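Local coordinates for uncharacterized protein (Leishmania infantum, PDB 4TYZ) that is of unknown function but, as the C-terminal GRAM domain of a longer protein, may take part in sterol binding and transfer, at residues A[37-41]-A[102-106]; A[64-68]-A[96-100]. All coordinates share one frame; numbering follows the deposited sequence.

How the contacts relate
Both contacts belong to one GRAM domain of the PH-like class, in which helix 96-107 packs against a strongly curved antiparallel sheet. Along the chain the order is 37-41, 64-68, 96-100 and 102-106, so contact 2 is nested within the loop closed by contact 1. Their centres lie about 11 Å apart. Contact 2 joins the first turn of the helix to strand 62-67 at one border of the sheet, whereas contact 1 joins a later turn to strand 31-39, four places across. Met104 CE reaches Ile65 CB at 3.6 Å, linking the two. A single C-terminal helix thereby ties together distant parts of the sheet.

Contact 1 of 2, residues A[37-41]-A[102-106]; sequences LFITP and ALMSQ
Ile39 meets Ala102, Leu103 and Gln106 where the C-terminal helix of this PH-like fold packs inside the curved sheet. The short segments of strand and helix run at 35° to each other, their axes 9.8 Å apart, and apolar side chains fill the interval. The two branches of Ile39 divide the work. CG1 stands anti to the carbonyl carbon (chi1 -66°), and the extended chain beyond it carries CD1 to the helix: the methyl presses on Ala102 CB at 3.5 Å, a tight carbon pair, and lies 3.7 Å from Leu103 CD2. The Leu103 side chain crosses that of Ile39 at about a right angle, and the same CD2 methyl approaches Leu37 CD2 more loosely, at 4.5 Å. Phe22 and Leu44, from the adjoining strands 20-28 and 43-48, extend this apolar layer. The other Ile39 branch, CG2, serves the next turn of the helix, touching Gln106 CG at 3.7 Å. Bent at chi2 (-45°), Gln106 turns OE1 toward the loop, 3.7 Å from Pro41 CA, and NE2 away from it. The peptide oxygen of Thr40, which also passes close to Gln106 CG, is hydrogen-bonded by Tyr59 OH. Beside Pro41 the contact turns polar: a water lies 3.0 Å from Gln106 O and 3.4 Å from Pro41 O, the second link weak, and need not donate to both.

Contact 2 of 2, residues A[64-68]-A[96-100]; sequences DIIKS and RDQAY
The end of strand 62-67 runs nearly antiparallel to the opening turn of helix 96-107, at 164° between their directions and 10.1 Å between axes, which brings the CA atoms of Lys67 and Tyr100 to 7.1 Å. Lys67 lies across three helix side chains. Its CG sits over the centre of one face of the Arg96 guanidinium, 3.4 Å from CZ. CB already lies over the Tyr100 ring near its margin, and the bend at chi3 (-73°) brings CE back over the same face, 3.6 Å from CD2, in a CH-pi contact. The ammonium ends in a salt bridge, NZ to Asp97 OD1 at 3.0 Å, reaching that oxygen from above the carboxylate plane; a water also joins NZ to the Asp97 carbonyl. The Tyr100 and Ile65 side chains pass each other pointing opposite ways: CE1 packs obliquely against Ile65 CG2 at 3.8 Å, while OH gives a weak hydrogen bond to Ile65 O, which lies at the ring edge and in its plane. On the other flank Arg96 NH1 donates to Ser68 O at 2.9 Å with an N-H...O angle of 163°, on a lone pair and within the guanidinium plane. A second acceptor for NH1, Ala77 O, comes from the residue just before strand 78-82, and a water bridges NH2 to Ser68 O. Held along its edge by these bonds, the guanidinium packs flat on lysine methylenes while the ammonium is turned aside to Asp97, which probably eases the repulsion between the like charges and pins this border strand to the helix start.

Contact 1 of 2, residues A[37-41]-A[102-106]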
# COMPACT_ATOMS: atom_id res chain seq x y z
N LEU A 37 -3.80 1.74 -2.79
CA LEU A 37 -3.19 1.66 -1.47
C LEU A 37 -4.06 2.44 -0.50
O LEU A 37 -4.40 3.59 -0.77
CB LEU A 37 -1.78 2.25 -1.52
CG LEU A 37 -1.00 2.10 -0.23
CD1 LEU A 37 -0.67 0.64 -0.10
CD2 LEU A 37 0.27 2.96 -0.27
N PHE A 38 -4.45 1.81 0.61
CA PHE A 38 -5.24 2.46 1.65
C PHE A 38 -4.44 2.62 2.93
O PHE A 38 -3.81 1.67 3.38
CB PHE A 38 -6.50 1.66 1.97
CG PHE A 38 -7.38 1.38 0.78
CD1 PHE A 38 -8.35 2.30 0.39
CD2 PHE A 38 -7.26 0.20 0.07
CE1 PHE A 38 -9.18 2.03 -0.68
CE2 PHE A 38 -8.08 -0.07 -1.01
CZ PHE A 38 -9.04 0.84 -1.38
N ILE A 39 -4.51 3.80 3.53
CA ILE A 39 -3.83 4.06 4.79
C ILE A 39 -4.88 4.33 5.87
O ILE A 39 -5.72 5.23 5.72
CB ILE A 39 -2.87 5.24 4.64
CG1 ILE A 39 -1.75 4.84 3.67
CG2 ILE A 39 -2.32 5.66 5.99
CD1 ILE A 39 -0.92 5.97 3.21
N THR A 40 -4.86 3.52 6.92
CA THR A 40 -5.74 3.71 8.05
C THR A 40 -4.87 3.88 9.29
O THR A 40 -3.64 3.79 9.19
CB THR A 40 -6.75 2.52 8.21
OG1 THR A 40 -6.11 1.42 8.88
CG2 THR A 40 -7.26 2.07 6.85
N PRO A 41 -5.47 4.15 10.45
CA PRO A 41 -4.57 4.36 11.59
C PRO A 41 -3.74 3.12 11.97
O PRO A 41 -2.62 3.28 12.46
CB PRO A 41 -5.54 4.74 12.72
CG PRO A 41 -6.71 5.37 12.01
CD PRO A 41 -6.86 4.57 10.74
N ALA A 102 2.70 9.73 3.87
CA ALA A 102 1.51 9.29 4.59
C ALA A 102 1.78 7.97 5.32
O ALA A 102 1.35 7.79 6.46
CB ALA A 102 0.34 9.16 3.64
N LEU A 103 2.51 7.07 4.67
CA LEU A 103 2.95 5.82 5.31
C LEU A 103 3.79 6.09 6.54
O LEU A 103 3.52 5.53 7.60
CB LEU A 103 3.75 4.94 4.35
CG LEU A 103 2.94 4.29 3.25
CD1 LEU A 103 3.82 3.39 2.43
CD2 LEU A 103 1.82 3.52 3.88
N MET A 104 4.82 6.92 6.40
CA MET A 104 5.69 7.26 7.53
C MET A 104 4.90 7.76 8.72
O MET A 104 5.16 7.39 9.85
CB MET A 104 6.72 8.32 7.15
CG MET A 104 7.88 7.86 6.29
SD MET A 104 8.81 6.46 6.94
CE MET A 104 8.06 5.19 5.91
N SER A 105 3.92 8.62 8.44
CA SER A 105 3.17 9.26 9.51
C SER A 105 2.45 8.24 10.38
O SER A 105 2.37 8.40 11.60
CB SER A 105 2.17 10.26 8.94
OG SER A 105 2.84 11.33 8.31
N GLN A 106 1.95 7.18 9.77
CA GLN A 106 1.24 6.17 10.55
C GLN A 106 2.17 5.12 11.10
O GLN A 106 1.99 4.66 12.23
CB GLN A 106 0.14 5.50 9.71
CG GLN A 106 -0.98 6.45 9.31
CD GLN A 106 -1.44 7.33 10.44
OE1 GLN A 106 -1.89 6.84 11.49
NE2 GLN A 106 -1.33 8.63 10.26
O HOH W 1 -1.22 5.19 13.28
O HOH W 2 0.39 2.86 14.03

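Contact 2 of 2, residues A[64-68]-A[96-100]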
# COMPACT_ATOMS: atom_id res chain seq x y z
N ASP A 64 10.29 -2.38 7.91
CA ASP A 64 10.95 -1.28 7.20
C ASP A 64 10.15 -0.89 5.98
O ASP A 64 9.39 -1.69 5.45
CB ASP A 64 12.39 -1.67 6.80
CG ASP A 64 13.28 -0.47 6.54
OD1 ASP A 64 12.85 0.68 6.81
OD2 ASP A 64 14.43 -0.68 6.09
N ILE A 65 10.30 0.36 5.57
CA ILE A 65 9.64 0.89 4.38
C ILE A 65 10.69 1.68 3.62
O ILE A 65 11.27 2.62 4.17
CB ILE A 65 8.43 1.78 4.72
CG1 ILE A 65 7.43 1.00 5.57
CG2 ILE A 65 7.76 2.31 3.45
CD1 ILE A 65 6.19 1.80 5.97
N ILE A 66 10.94 1.30 2.37
CA ILE A 66 12.01 1.90 1.57
C ILE A 66 11.44 2.61 0.35
O ILE A 66 10.57 2.06 -0.34
CB ILE A 66 13.00 0.83 1.09
CG1 ILE A 66 13.68 0.18 2.31
CG2 ILE A 66 14.01 1.41 0.13
CD1 ILE A 66 14.59 -0.97 1.94
N LYS A 67 11.89 3.83 0.10
CA LYS A 67 11.50 4.57 -1.10
C LYS A 67 12.53 4.22 -2.16
O LYS A 67 13.61 4.81 -2.22
CB LYS A 67 11.45 6.08 -0.83
CG LYS A 67 10.61 6.85 -1.84
CD LYS A 67 10.92 8.34 -1.86
CE LYS A 67 10.38 9.08 -0.65
NZ LYS A 67 10.51 10.57 -0.85
N SER A 68 12.20 3.22 -2.99
CA SER A 68 13.17 2.56 -3.86
C SER A 68 13.95 3.52 -4.76
O SER A 68 13.38 4.42 -5.38
CB SER A 68 12.47 1.52 -4.74
OG SER A 68 11.62 0.69 -3.98
N ARG A 96 4.14 9.29 -5.33
CA ARG A 96 4.93 8.43 -4.44
C ARG A 96 5.42 9.15 -3.19
O ARG A 96 5.38 8.59 -2.10
CB ARG A 96 6.14 7.83 -5.15
CG ARG A 96 6.82 6.82 -4.25
CD ARG A 96 8.01 6.18 -4.89
NE ARG A 96 9.05 7.16 -5.17
CZ ARG A 96 10.34 6.85 -5.26
NH1 ARG A 96 10.74 5.60 -5.10
NH2 ARG A 96 11.23 7.80 -5.52
N ASP A 97 5.91 10.37 -3.35
CA ASP A 97 6.40 11.13 -2.20
C ASP A 97 5.29 11.32 -1.17
O ASP A 97 5.51 11.12 0.03
CB ASP A 97 6.96 12.48 -2.64
CG ASP A 97 8.27 12.36 -3.37
OD1 ASP A 97 8.93 11.31 -3.23
OD2 ASP A 97 8.64 13.31 -4.08
N GLN A 98 4.11 11.68 -1.64
CA GLN A 98 2.97 11.88 -0.75
C GLN A 98 2.58 10.56 -0.09
O GLN A 98 2.27 10.53 1.10
CB GLN A 98 1.77 12.46 -1.50
CG GLN A 98 1.90 13.92 -1.88
CD GLN A 98 0.72 14.40 -2.70
OE1 GLN A 98 -0.25 13.66 -2.91
NE2 GLN A 98 0.78 15.65 -3.16
N ALA A 99 2.59 9.48 -0.87
CA ALA A 99 2.24 8.15 -0.34
C ALA A 99 3.24 7.76 0.74
O ALA A 99 2.86 7.28 1.81
CB ALA A 99 2.23 7.09 -1.45
N TYR A 100 4.52 7.97 0.45
CA TYR A 100 5.56 7.56 1.39
C TYR A 100 5.44 8.38 2.67
O TYR A 100 5.54 7.84 3.77
CB TYR A 100 6.94 7.72 0.74
CG TYR A 100 8.07 7.28 1.64
CD1 TYR A 100 8.47 5.95 1.68
CD2 TYR A 100 8.74 8.20 2.43
CE1 TYR A 100 9.51 5.55 2.51
CE2 TYR A 100 9.78 7.82 3.24
CZ TYR A 100 10.15 6.49 3.28
OH TYR A 100 11.19 6.11 4.11
O HOH W 3 8.28 11.51 0.78
O HOH W 4 13.97 7.42 -5.30